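Local atomic coordinates of sporulation-control protein spo0M (Bacillus subtilis, PDB entry 5CL2), a protein that controls expression of the spo0A gene and is required for Bacillus subtilis to pass the morphological stage 0 of sporulation. Residues T67-F71 with F89-P94; A130-I134 with L191-L196; A140-L144 with L239-E244; G145-A151 with E168-T174. All coordinates share one frame. Numbering follows the deposited sequence.

Interaction 1 of 4, residues T67-F71 with F89-P94; sequences TIHSF and FTFTLP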
loop_
_atom_site.group_PDB
_atom_site.type_symbol
_atom_site.label_atom_id
_atom_site.label_comp_id
_atom_site.label_asym_id
_atom_site.label_seq_id
_atom_site.Cartn_x
_atom_site.Cartn_y
_atom_site.Cartn_z
ATOM N N THR A 67 -3.854 -9.377 -7.964
ATOM C CA THR A 67 -3.500 -8.479 -9.054
ATOM C C THR A 67 -2.469 -7.451 -8.620
ATOM O O THR A 67 -2.730 -6.639 -7.740
ATOM C CB THR A 67 -4.769 -7.781 -9.598
ATOM O OG1 THR A 67 -5.672 -8.777 -10.100
ATOM C CG2 THR A 67 -4.433 -6.809 -10.709
ATOM N N ILE A 68 -1.292 -7.486 -9.235
ATOM C CA ILE A 68 -0.207 -6.553 -8.913
ATOM C C ILE A 68 -0.373 -5.207 -9.614
ATOM O O ILE A 68 -0.060 -4.129 -9.066
ATOM C CB ILE A 68 1.150 -7.150 -9.300
ATOM C CG1 ILE A 68 1.442 -8.393 -8.472
ATOM C CG2 ILE A 68 2.261 -6.168 -9.078
ATOM C CD1 ILE A 68 2.597 -9.215 -9.019
ATOM N N HIS A 69 -0.808 -5.274 -10.867
ATOM C CA HIS A 69 -1.003 -4.070 -11.663
ATOM C C HIS A 69 -2.025 -4.338 -12.732
ATOM O O HIS A 69 -2.135 -5.464 -13.226
ATOM C CB HIS A 69 0.307 -3.621 -12.276
ATOM C CG HIS A 69 0.198 -2.382 -13.109
ATOM N ND1 HIS A 69 -0.190 -1.172 -12.566
ATOM C CD2 HIS A 69 0.454 -2.159 -14.402
ATOM C CE1 HIS A 69 -0.168 -0.251 -13.515
ATOM N NE2 HIS A 69 0.212 -0.823 -14.646
ATOM N N SER A 70 -2.768 -3.313 -13.113
ATOM C CA SER A 70 -3.783 -3.480 -14.135
ATOM C C SER A 70 -3.891 -2.176 -14.905
ATOM O O SER A 70 -3.748 -1.119 -14.311
ATOM C CB SER A 70 -5.110 -3.880 -13.491
ATOM O OG SER A 70 -6.118 -4.023 -14.457
ATOM N N PHE A 71 -4.059 -2.249 -16.229
ATOM C CA PHE A 71 -4.312 -1.068 -17.054
ATOM C C PHE A 71 -4.965 -1.437 -18.399
ATOM O O PHE A 71 -4.901 -2.589 -18.836
ATOM C CB PHE A 71 -3.014 -0.287 -17.298
ATOM C CG PHE A 71 -2.124 -0.905 -18.323
ATOM C CD1 PHE A 71 -1.344 -2.000 -18.004
ATOM C CD2 PHE A 71 -2.076 -0.396 -19.615
ATOM C CE1 PHE A 71 -0.518 -2.580 -18.963
ATOM C CE2 PHE A 71 -1.255 -0.962 -20.576
ATOM C CZ PHE A 71 -0.480 -2.064 -20.255
ATOM N N PHE A 89 2.249 -1.645 -26.298
ATOM C CA PHE A 89 2.053 -1.114 -24.953
ATOM C C PHE A 89 3.343 -1.054 -24.146
ATOM O O PHE A 89 4.329 -1.760 -24.436
ATOM C CB PHE A 89 1.038 -1.967 -24.194
ATOM C CG PHE A 89 1.524 -3.378 -23.924
ATOM C CD1 PHE A 89 2.304 -3.664 -22.795
ATOM C CD2 PHE A 89 1.238 -4.409 -24.821
ATOM C CE1 PHE A 89 2.770 -4.952 -22.563
ATOM C CE2 PHE A 89 1.697 -5.700 -24.598
ATOM C CZ PHE A 89 2.466 -5.973 -23.468
ATOM N N THR A 90 3.298 -0.244 -23.087
ATOM C CA THR A 90 4.371 -0.183 -22.118
ATOM C C THR A 90 3.814 0.080 -20.703
ATOM O O THR A 90 2.847 0.839 -20.520
ATOM C CB THR A 90 5.401 0.904 -22.526
ATOM O OG1 THR A 90 6.579 0.790 -21.723
ATOM C CG2 THR A 90 4.821 2.292 -22.368
ATOM N N PHE A 91 4.420 -0.555 -19.700
ATOM C CA PHE A 91 4.060 -0.254 -18.311
ATOM C C PHE A 91 5.244 -0.521 -17.418
ATOM O O PHE A 91 6.148 -1.266 -17.771
ATOM C CB PHE A 91 2.844 -1.070 -17.845
ATOM C CG PHE A 91 3.117 -2.553 -17.680
ATOM C CD1 PHE A 91 2.983 -3.428 -18.766
ATOM C CD2 PHE A 91 3.453 -3.080 -16.439
ATOM C CE1 PHE A 91 3.217 -4.790 -18.632
ATOM C CE2 PHE A 91 3.689 -4.445 -16.281
ATOM C CZ PHE A 91 3.567 -5.305 -17.381
ATOM N N THR A 92 5.237 0.086 -16.247
ATOM C CA THR A 92 6.337 -0.102 -15.340
ATOM C C THR A 92 5.991 -1.175 -14.331
ATOM O O THR A 92 4.907 -1.158 -13.748
ATOM C CB THR A 92 6.678 1.204 -14.637
ATOM O OG1 THR A 92 6.864 2.215 -15.632
ATOM C CG2 THR A 92 7.947 1.057 -13.807
ATOM N N LEU A 93 6.916 -2.108 -14.143
ATOM C CA LEU A 93 6.802 -3.131 -13.110
ATOM C C LEU A 93 6.860 -2.451 -11.750
ATOM O O LEU A 93 7.883 -1.851 -11.405
ATOM C CB LEU A 93 7.936 -4.138 -13.252
ATOM C CG LEU A 93 7.682 -5.627 -13.057
ATOM C CD1 LEU A 93 6.812 -6.148 -14.162
ATOM C CD2 LEU A 93 8.999 -6.393 -13.003
ATOM N N PRO A 94 5.769 -2.543 -10.973
ATOM C CA PRO A 94 5.724 -1.941 -9.625
ATOM C C PRO A 94 6.885 -2.429 -8.760
ATOM O O PRO A 94 7.365 -3.536 -8.979
ATOM C CB PRO A 94 4.382 -2.414 -9.058
ATOM C CG PRO A 94 3.529 -2.673 -10.313
ATOM C CD PRO A 94 4.490 -3.169 -11.372
#

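Interaction 2 of 4, residues A130-I134 with L191-L196; sequences AHPWI and LDEDGL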
loop_
_atom_site.group_PDB
_atom_site.type_symbol
_atom_site.label_atom_id
_atom_site.label_comp_id
_atom_site.label_asym_id
_atom_site.label_seq_id
_atom_site.Cartn_x
_atom_site.Cartn_y
_atom_site.Cartn_z
ATOM N N ALA A 130 15.747 -10.533 -8.819
ATOM C CA ALA A 130 16.076 -9.705 -7.674
ATOM C C ALA A 130 16.733 -8.411 -8.122
ATOM O O ALA A 130 17.697 -8.410 -8.877
ATOM C CB ALA A 130 16.988 -10.451 -6.704
ATOM N N HIS A 131 16.190 -7.309 -7.642
ATOM C CA HIS A 131 16.792 -6.011 -7.832
ATOM C C HIS A 131 18.162 -6.053 -7.155
ATOM O O HIS A 131 18.317 -6.680 -6.105
ATOM C CB HIS A 131 15.864 -4.947 -7.236
ATOM C CG HIS A 131 16.377 -3.547 -7.311
ATOM N ND1 HIS A 131 17.382 -3.080 -6.487
ATOM C CD2 HIS A 131 15.980 -2.487 -8.050
ATOM C CE1 HIS A 131 17.604 -1.805 -6.744
ATOM N NE2 HIS A 131 16.764 -1.420 -7.692
ATOM N N PRO A 132 19.161 -5.398 -7.757
ATOM C CA PRO A 132 20.548 -5.402 -7.273
ATOM C C PRO A 132 20.733 -5.135 -5.770
ATOM O O PRO A 132 21.563 -5.809 -5.174
ATOM C CB PRO A 132 21.195 -4.288 -8.092
ATOM C CG PRO A 132 20.456 -4.347 -9.411
ATOM C CD PRO A 132 19.030 -4.721 -9.064
ATOM N N TRP A 133 20.023 -4.179 -5.176
ATOM C CA TRP A 133 20.137 -3.965 -3.727
ATOM C C TRP A 133 19.724 -5.211 -2.957
ATOM O O TRP A 133 20.363 -5.572 -1.960
ATOM C CB TRP A 133 19.282 -2.795 -3.253
ATOM C CG TRP A 133 19.545 -1.481 -3.934
ATOM C CD1 TRP A 133 20.648 -1.126 -4.654
ATOM C CD2 TRP A 133 18.685 -0.339 -3.930
ATOM N NE1 TRP A 133 20.521 0.163 -5.108
ATOM C CE2 TRP A 133 19.321 0.668 -4.681
ATOM C CE3 TRP A 133 17.426 -0.079 -3.384
ATOM C CZ2 TRP A 133 18.744 1.918 -4.895
ATOM C CZ3 TRP A 133 16.848 1.162 -3.602
ATOM C CH2 TRP A 133 17.509 2.147 -4.345
ATOM N N ILE A 134 18.637 -5.849 -3.401
ATOM C CA ILE A 134 18.151 -7.060 -2.755
ATOM C C ILE A 134 19.170 -8.166 -2.950
ATOM O O ILE A 134 19.442 -8.931 -2.031
ATOM C CB ILE A 134 16.793 -7.518 -3.286
ATOM C CG1 ILE A 134 15.693 -6.544 -2.868
ATOM C CG2 ILE A 134 16.454 -8.915 -2.763
ATOM C CD1 ILE A 134 14.304 -6.919 -3.440
ATOM N N LEU A 191 10.803 -2.643 -1.127
ATOM C CA LEU A 191 11.628 -1.862 -2.019
ATOM C C LEU A 191 10.907 -0.597 -2.416
ATOM O O LEU A 191 9.743 -0.642 -2.804
ATOM C CB LEU A 191 11.980 -2.682 -3.248
ATOM C CG LEU A 191 12.836 -1.968 -4.280
ATOM C CD1 LEU A 191 14.196 -1.708 -3.682
ATOM C CD2 LEU A 191 12.941 -2.823 -5.515
ATOM N N ASP A 192 11.592 0.532 -2.301
ATOM C CA ASP A 192 11.085 1.793 -2.819
ATOM C C ASP A 192 12.190 2.461 -3.633
ATOM O O ASP A 192 13.250 1.859 -3.866
ATOM C CB ASP A 192 10.552 2.689 -1.689
ATOM C CG ASP A 192 11.598 2.972 -0.597
ATOM O OD1 ASP A 192 12.389 3.923 -0.756
ATOM O OD2 ASP A 192 11.620 2.231 0.422
ATOM N N GLU A 193 11.914 3.672 -4.113
ATOM C CA GLU A 193 12.806 4.379 -5.034
ATOM C C GLU A 193 14.121 4.852 -4.389
ATOM O O GLU A 193 15.158 4.931 -5.048
ATOM C CB GLU A 193 12.068 5.588 -5.634
ATOM C CG GLU A 193 10.783 5.266 -6.424
ATOM C CD GLU A 193 11.054 4.797 -7.846
ATOM O OE1 GLU A 193 12.243 4.617 -8.195
ATOM O OE2 GLU A 193 10.079 4.637 -8.626
ATOM N N ASP A 194 14.066 5.215 -3.113
ATOM C CA ASP A 194 15.245 5.795 -2.450
ATOM C C ASP A 194 16.042 4.833 -1.593
ATOM O O ASP A 194 17.074 5.195 -1.045
ATOM C CB ASP A 194 14.823 6.991 -1.604
ATOM C CG ASP A 194 14.085 8.015 -2.425
ATOM O OD1 ASP A 194 14.743 8.636 -3.292
ATOM O OD2 ASP A 194 12.861 8.183 -2.207
ATOM N N GLY A 195 15.583 3.598 -1.511
ATOM C CA GLY A 195 16.224 2.631 -0.657
ATOM C C GLY A 195 15.357 1.420 -0.422
ATOM O O GLY A 195 14.453 1.094 -1.208
ATOM N N LEU A 196 15.640 0.742 0.675
ATOM C CA LEU A 196 15.047 -0.556 0.918
ATOM C C LEU A 196 14.824 -0.773 2.413
ATOM O O LEU A 196 15.696 -0.458 3.227
ATOM C CB LEU A 196 15.963 -1.614 0.324
ATOM C CG LEU A 196 15.575 -3.071 0.333
ATOM C CD1 LEU A 196 16.162 -3.733 -0.880
ATOM C CD2 LEU A 196 16.146 -3.664 1.580
#

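Interaction 3 of 4, residues A140-L144 with L239-E244; sequences AIENL and LEEVLE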
loop_
_atom_site.group_PDB
_atom_site.type_symbol
_atom_site.label_atom_id
_atom_site.label_comp_id
_atom_site.label_asym_id
_atom_site.label_seq_id
_atom_site.Cartn_x
_atom_site.Cartn_y
_atom_site.Cartn_z
ATOM N N ALA A 140 25.063 -10.912 0.944
ATOM C CA ALA A 140 25.566 -10.548 2.269
ATOM C C ALA A 140 25.136 -11.537 3.348
ATOM O O ALA A 140 25.944 -11.935 4.178
ATOM C CB ALA A 140 25.117 -9.147 2.638
ATOM N N ILE A 141 23.859 -11.901 3.348
ATOM C CA ILE A 141 23.318 -12.848 4.315
ATOM C C ILE A 141 23.949 -14.232 4.138
ATOM O O ILE A 141 24.347 -14.877 5.124
ATOM C CB ILE A 141 21.787 -12.969 4.195
ATOM C CG1 ILE A 141 21.097 -11.689 4.680
ATOM C CG2 ILE A 141 21.281 -14.173 4.966
ATOM C CD1 ILE A 141 21.280 -11.381 6.159
ATOM N N GLU A 142 24.088 -14.692 2.894
ATOM C CA GLU A 142 24.674 -16.022 2.732
ATOM C C GLU A 142 26.154 -16.028 3.138
ATOM O O GLU A 142 26.632 -17.007 3.719
ATOM C CB GLU A 142 24.548 -16.537 1.308
ATOM C CG GLU A 142 23.128 -16.697 0.787
ATOM C CD GLU A 142 23.081 -17.476 -0.520
ATOM O OE1 GLU A 142 23.733 -17.021 -1.480
ATOM O OE2 GLU A 142 22.360 -18.503 -0.607
ATOM N N ASN A 143 26.855 -14.922 2.900
ATOM C CA ASN A 143 28.265 -14.839 3.283
ATOM C C ASN A 143 28.459 -14.992 4.780
ATOM O O ASN A 143 29.448 -15.569 5.217
ATOM C CB ASN A 143 28.874 -13.526 2.809
ATOM C CG ASN A 143 29.025 -13.477 1.308
ATOM O OD1 ASN A 143 29.070 -14.519 0.650
ATOM N ND2 ASN A 143 29.081 -12.271 0.749
ATOM N N LEU A 144 27.490 -14.521 5.559
ATOM C CA LEU A 144 27.559 -14.636 7.008
ATOM C C LEU A 144 27.403 -16.078 7.463
ATOM O O LEU A 144 27.614 -16.366 8.635
ATOM C CB LEU A 144 26.491 -13.768 7.692
ATOM C CG LEU A 144 26.649 -12.244 7.679
ATOM C CD1 LEU A 144 25.534 -11.585 8.470
ATOM C CD2 LEU A 144 27.990 -11.854 8.274
ATOM N N LEU A 239 27.615 -3.289 4.388
ATOM C CA LEU A 239 26.354 -4.020 4.403
ATOM C C LEU A 239 26.434 -5.315 5.218
ATOM O O LEU A 239 25.617 -5.517 6.129
ATOM C CB LEU A 239 25.909 -4.332 2.967
ATOM C CG LEU A 239 24.512 -4.925 2.785
ATOM C CD1 LEU A 239 23.500 -4.045 3.503
ATOM C CD2 LEU A 239 24.178 -5.079 1.297
ATOM N N GLU A 240 27.398 -6.194 4.916
ATOM C CA GLU A 240 27.479 -7.417 5.711
ATOM C C GLU A 240 27.722 -7.146 7.171
ATOM O O GLU A 240 27.241 -7.916 8.010
ATOM C CB GLU A 240 28.589 -8.360 5.281
ATOM C CG GLU A 240 28.798 -8.596 3.831
ATOM C CD GLU A 240 29.436 -9.950 3.646
ATOM O OE1 GLU A 240 29.881 -10.535 4.671
ATOM O OE2 GLU A 240 29.496 -10.426 2.493
ATOM N N GLU A 241 28.463 -6.082 7.503
ATOM C CA GLU A 241 28.757 -5.927 8.926
ATOM C C GLU A 241 27.556 -5.309 9.633
ATOM O O GLU A 241 27.289 -5.630 10.800
ATOM C CB GLU A 241 30.007 -5.078 9.188
ATOM C CG GLU A 241 31.101 -5.144 8.137
ATOM C CD GLU A 241 32.346 -4.355 8.555
ATOM O OE1 GLU A 241 32.591 -4.235 9.785
ATOM O OE2 GLU A 241 33.063 -3.844 7.659
ATOM N N VAL A 242 26.793 -4.483 8.917
ATOM C CA VAL A 242 25.558 -3.972 9.497
ATOM C C VAL A 242 24.580 -5.121 9.740
ATOM O O VAL A 242 23.935 -5.198 10.790
ATOM C CB VAL A 242 24.903 -2.897 8.594
ATOM C CG1 VAL A 242 23.514 -2.525 9.107
ATOM C CG2 VAL A 242 25.788 -1.659 8.508
ATOM N N LEU A 243 24.508 -6.036 8.782
ATOM C CA LEU A 243 23.622 -7.190 8.903
ATOM C C LEU A 243 24.063 -8.105 10.053
ATOM O O LEU A 243 23.232 -8.564 10.852
ATOM C CB LEU A 243 23.558 -7.936 7.564
ATOM C CG LEU A 243 22.856 -7.069 6.507
ATOM C CD1 LEU A 243 22.972 -7.645 5.124
ATOM C CD2 LEU A 243 21.398 -6.810 6.882
ATOM N N GLU A 244 25.370 -8.332 10.163
ATOM C CA GLU A 244 25.939 -9.097 11.295
ATOM C C GLU A 244 25.534 -8.479 12.653
ATOM O O GLU A 244 25.081 -9.184 13.575
ATOM C CB GLU A 244 27.464 -9.169 11.152
ATOM C CG GLU A 244 28.156 -10.204 12.028
ATOM C CD GLU A 244 29.664 -10.283 11.778
ATOM O OE1 GLU A 244 30.297 -9.231 11.551
ATOM O OE2 GLU A 244 30.198 -11.408 11.716
#

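Interaction 4 of 4, residues G145-A151 with E168-T174; sequences GFRLNEA and EFEFVPT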
loop_
_atom_site.group_PDB
_atom_site.type_symbol
_atom_site.label_atom_id
_atom_site.label_comp_id
_atom_site.label_asym_id
_atom_site.label_seq_id
_atom_site.Cartn_x
_atom_site.Cartn_y
_atom_site.Cartn_z
ATOM N N GLY A 145 27.129 -17.003 6.543
ATOM C CA GLY A 145 26.739 -18.342 6.958
ATOM C C GLY A 145 25.279 -18.746 6.888
ATOM O O GLY A 145 24.805 -19.493 7.730
ATOM N N PHE A 146 24.537 -18.202 5.930
ATOM C CA PHE A 146 23.183 -18.687 5.666
ATOM C C PHE A 146 23.044 -19.229 4.252
ATOM O O PHE A 146 23.875 -18.949 3.391
ATOM C CB PHE A 146 22.162 -17.583 5.881
ATOM C CG PHE A 146 21.929 -17.260 7.298
ATOM C CD1 PHE A 146 22.775 -16.396 7.972
ATOM C CD2 PHE A 146 20.863 -17.814 7.976
ATOM C CE1 PHE A 146 22.560 -16.095 9.307
ATOM C CE2 PHE A 146 20.637 -17.509 9.308
ATOM C CZ PHE A 146 21.490 -16.655 9.969
ATOM N N ARG A 147 21.995 -20.011 4.008
ATOM C CA ARG A 147 21.704 -20.436 2.642
ATOM C C ARG A 147 20.201 -20.207 2.382
ATOM O O ARG A 147 19.357 -20.551 3.221
ATOM C CB ARG A 147 22.117 -21.902 2.438
ATOM C CG ARG A 147 22.102 -22.377 0.997
ATOM C CD ARG A 147 20.899 -23.246 0.732
ATOM N NE ARG A 147 20.598 -24.071 1.905
ATOM C CZ ARG A 147 19.434 -24.684 2.102
ATOM N NH1 ARG A 147 18.461 -24.571 1.207
ATOM N NH2 ARG A 147 19.235 -25.406 3.195
ATOM N N LEU A 148 19.864 -19.613 1.236
ATOM C CA LEU A 148 18.454 -19.337 0.944
ATOM C C LEU A 148 17.702 -20.639 0.772
ATOM O O LEU A 148 18.070 -21.478 -0.047
ATOM C CB LEU A 148 18.296 -18.487 -0.310
ATOM C CG LEU A 148 16.824 -18.215 -0.661
ATOM C CD1 LEU A 148 16.143 -17.381 0.399
ATOM C CD2 LEU A 148 16.666 -17.581 -2.029
ATOM N N ASN A 149 16.655 -20.815 1.565
ATOM C CA ASN A 149 15.937 -22.084 1.573
ATOM C C ASN A 149 14.625 -22.001 0.825
ATOM O O ASN A 149 14.359 -22.786 -0.098
ATOM C CB ASN A 149 15.675 -22.569 3.002
ATOM C CG ASN A 149 15.256 -24.035 3.044
ATOM O OD1 ASN A 149 15.825 -24.871 2.346
ATOM N ND2 ASN A 149 14.251 -24.345 3.846
ATOM N N GLU A 150 13.791 -21.059 1.244
ATOM C CA GLU A 150 12.487 -20.904 0.627
ATOM C C GLU A 150 12.188 -19.447 0.364
ATOM O O GLU A 150 12.802 -18.560 0.948
ATOM C CB GLU A 150 11.395 -21.508 1.519
ATOM C CG GLU A 150 10.779 -22.764 0.915
ATOM C CD GLU A 150 10.151 -22.481 -0.441
ATOM O OE1 GLU A 150 9.317 -21.559 -0.539
ATOM O OE2 GLU A 150 10.568 -23.105 -1.428
ATOM N N ALA A 151 11.296 -19.199 -0.580
ATOM C CA ALA A 151 10.769 -17.860 -0.806
ATOM C C ALA A 151 9.342 -18.031 -1.261
ATOM O O ALA A 151 9.058 -18.911 -2.082
ATOM C CB ALA A 151 11.578 -17.102 -1.824
ATOM N N GLU A 168 8.261 -13.419 1.510
ATOM C CA GLU A 168 9.039 -13.854 2.653
ATOM C C GLU A 168 10.172 -14.780 2.200
ATOM O O GLU A 168 9.923 -15.831 1.582
ATOM C CB GLU A 168 8.145 -14.568 3.665
ATOM C CG GLU A 168 8.860 -14.998 4.956
ATOM C CD GLU A 168 7.896 -15.603 5.960
ATOM O OE1 GLU A 168 6.670 -15.496 5.746
ATOM O OE2 GLU A 168 8.351 -16.179 6.970
ATOM N N PHE A 169 11.407 -14.346 2.474
ATOM C CA PHE A 169 12.616 -15.131 2.212
ATOM C C PHE A 169 13.047 -15.865 3.475
ATOM O O PHE A 169 13.252 -15.241 4.517
ATOM C CB PHE A 169 13.757 -14.238 1.708
ATOM C CG PHE A 169 13.470 -13.598 0.381
ATOM C CD1 PHE A 169 12.682 -12.472 0.304
ATOM C CD2 PHE A 169 13.965 -14.139 -0.788
ATOM C CE1 PHE A 169 12.390 -11.886 -0.918
ATOM C CE2 PHE A 169 13.678 -13.557 -2.007
ATOM C CZ PHE A 169 12.881 -12.432 -2.070
ATOM N N GLU A 170 13.186 -17.184 3.384
ATOM C CA GLU A 170 13.603 -18.009 4.518
ATOM C C GLU A 170 14.966 -18.638 4.258
ATOM O O GLU A 170 15.171 -19.332 3.248
ATOM C CB GLU A 170 12.578 -19.098 4.811
ATOM C CG GLU A 170 13.021 -20.099 5.848
ATOM C CD GLU A 170 12.219 -21.377 5.752
ATOM O OE1 GLU A 170 10.973 -21.272 5.678
ATOM O OE2 GLU A 170 12.824 -22.476 5.757
ATOM N N PHE A 171 15.896 -18.338 5.164
ATOM C CA PHE A 171 17.267 -18.804 5.127
ATOM C C PHE A 171 17.506 -19.837 6.214
ATOM O O PHE A 171 16.907 -19.763 7.297
ATOM C CB PHE A 171 18.245 -17.659 5.345
ATOM C CG PHE A 171 18.119 -16.541 4.364
ATOM C CD1 PHE A 171 17.171 -15.551 4.550
ATOM C CD2 PHE A 171 18.994 -16.435 3.304
ATOM C CE1 PHE A 171 17.073 -14.504 3.680
ATOM C CE2 PHE A 171 18.899 -15.383 2.421
ATOM C CZ PHE A 171 17.941 -14.415 2.613
ATOM N N VAL A 172 18.437 -20.746 5.950
ATOM C CA VAL A 172 18.830 -21.771 6.898
ATOM C C VAL A 172 20.293 -21.523 7.309
ATOM O O VAL A 172 21.134 -21.180 6.463
ATOM C CB VAL A 172 18.665 -23.183 6.267
ATOM C CG1 VAL A 172 19.297 -24.251 7.119
ATOM C CG2 VAL A 172 17.211 -23.492 6.058
ATOM N N PRO A 173 20.595 -21.679 8.611
ATOM C CA PRO A 173 21.961 -21.397 9.092
ATOM C C PRO A 173 22.913 -22.453 8.573
ATOM O O PRO A 173 22.607 -23.631 8.704
ATOM C CB PRO A 173 21.840 -21.459 10.635
ATOM C CG PRO A 173 20.595 -22.224 10.907
ATOM C CD PRO A 173 19.658 -21.950 9.714
ATOM N N THR A 174 24.014 -22.051 7.954
ATOM C CA THR A 174 25.021 -23.009 7.512
ATOM C C THR A 174 26.289 -23.094 8.359
ATOM O O THR A 174 27.153 -23.915 8.075
ATOM C CB THR A 174 25.440 -22.716 6.089
ATOM O OG1 THR A 174 26.074 -21.433 6.049
ATOM C CG2 THR A 174 24.224 -22.697 5.198
#

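Interaction 1 of 4, residues T67-F71 with F89-P94
Four aromatic side chains, H69, F71, F89 and F91, leave the backbone toward the facing segment. F71 and F91 share a p rotamer (chi1 77° and 70°), and their rings meet obliquely, planes at 42°, with F71 CE1 3.6 Å from F91 CD1. F89, also p, lies at the edge of the F71 ring, its CD1 4.1 Å from F71 CZ. Beside F71, on the same side of the F91 ring, lies H69, whose t rotamer brings H69 CD2 within 3.7 Å of F91 CD2; those planes are nearly parallel but slid apart. Strands 69-71 and 89-92 belong to different sheets, 9.2 Å apart at their axes, so side chains alone bridge them: sheet-on-sheet packing of a beta sandwich, consistent with the arrestin-like family. A classic beta bulge, I68 and H69 both facing L49, lets two consecutive side chains point toward P94. The m rotamer of I68 sets CG2, like H69 CB, 3.9 Å from P94 CG. Q160 of the second subunit packs on P94.

Interaction 2 of 4, residues A130-I134 with L191-L196
A tryptophan ring driven against bare backbone is the odd feature here: W133 CZ3 comes to 3.3 Å from G195 CA, closer than any other pair across the two segments. The six-membered part of the indole lies along the turn 192-195, with CZ3 3.7 Å from D192 O and CH2 3.7 Å from E193 O, so here the indole meets peptide groups. The turn keeps its shape through D192, whose OD1 accepts from D194 N at 3.2 Å in an Asx turn, while D192 N bonds to G195 O at 3.1 Å; the carboxylate of D192 also forms a salt bridge with R227. Leucines close in around the indole. L191 CD1 packs 3.6 Å from W133 CE3, and L191 CD2 makes an off-centre CH-pi contact with the H131 ring, 4.3 Å from its centroid. L196 CD1 reaches W133 CB at 4.0 Å and I134 CG1 at 3.5 Å. H131 has a second task, since its ND1 accepts from W133 N at 3.1 Å. Helix 230-234 packs on W133 too, through L233 among others. The arrangement is an N-capped helix start, H131 being the N-cap of helix 132-143, set against the tight hairpin turn that joins strands 185-191 and 195-202 of the antiparallel C-terminal sheet.

Interaction 3 of 4, residues A140-L144 with L239-E244
Helix-to-helix packing joins the C-terminal end of helix 132-143 to helix 236-248, beside the antiparallel C-terminal sheet. E240, L144 and A140 bury the most surface. A140 is where the backbones come closest: its CA lies 5.0 Å from that of E240, and a side chain of one methyl group permits such an approach. That methyl, A140 CB, touches L243 CD1 at 3.6 Å, E240 CG at 3.9 Å and L239 CG at 4.3 Å, fitting among three side chains of the facing helix. L243 CD1 also meets I141 CD1 at 4.2 Å, while F228 of strand 224-229 packs against L239 and L243 and ties the helix to the sheet. L144, the last residue of its segment, leaves the backbone sideways, but its methyls extend across to the other helix: CD1 lies 3.7 Å from E244 N and 4.2 Å from L243 CB, CD2 4.0 Å from E244 CB. Y178 of helix 176-181 touches both L144 and E244. E240 combines the two kinds of contact. Its aliphatic part lies against A140, and its carboxylate turns to N143 on the more exposed margin. There the one hydrogen bond between the two segments is made, short and well aligned, from N143 ND2 to E240 OE2 at 2.6 Å with an N-H...O angle of 157°.

Interaction 4 of 4, residues G145-A151 with E168-T174
Backbone hydrogen bonds hold these two strands together. R147 and V172 form a reciprocal pair, R147 N to V172 O and V172 N to R147 O, both 2.9 Å, and T174 N closes one end on G145 O at 2.7 Å. Further along, E170 O accepts twice, from N149 N at 2.7 Å and E150 N at 3.0 Å, while E170 N returns to E150 O at 2.8 Å. N149 and E150 thus face a single residue: a classic beta bulge, which shifts the register of this antiparallel hairpin by one. On the bulge, N149 ND2 donates to E170 OE2 at 3.0 Å, and its OD1 takes R147 NH1 at 2.9 Å; the other carboxylate oxygen of E170 is in a salt bridge with R205. G145, with phi at 103°, turns the chain out of helix 132-143 into the edge strand of the sheet. V172 CG2 packs on N149 CB at 3.5 Å. The face bearing F146, L148, A151, F169 and F171 is apolar. L148 CD1 sits over the F171 ring, 4.1 Å from its centroid, in a CH-pi contact, and F146 CD2 touches F171 CB at 3.7 Å. L138 and I141 of helix 132-143 lie against F171.

In the fold
Interaction 1 comes first along the chain and sits in the N-terminal beta sandwich, its centre 30 Å or more from those of interactions 3 and 4, which lie across the chain's centre. Interaction 2 is closer, 18 Å between centres; its first segment, A130-I134, follows the last sandwich strand, 120-128. Helix 132-143 serves interaction 2 at its start and interaction 3 at its end, the two contact centres 16 Å apart, then leads into strand 146-155 of interaction 4. Interactions 3 and 4 touch through I141 on F171 and a probable E142-L148 hydrogen bond. Along the chain 2 and 3 cross and 4 nests inside both; since 2 and 4 also reach one sheet, sheet and helices make one C-terminal unit.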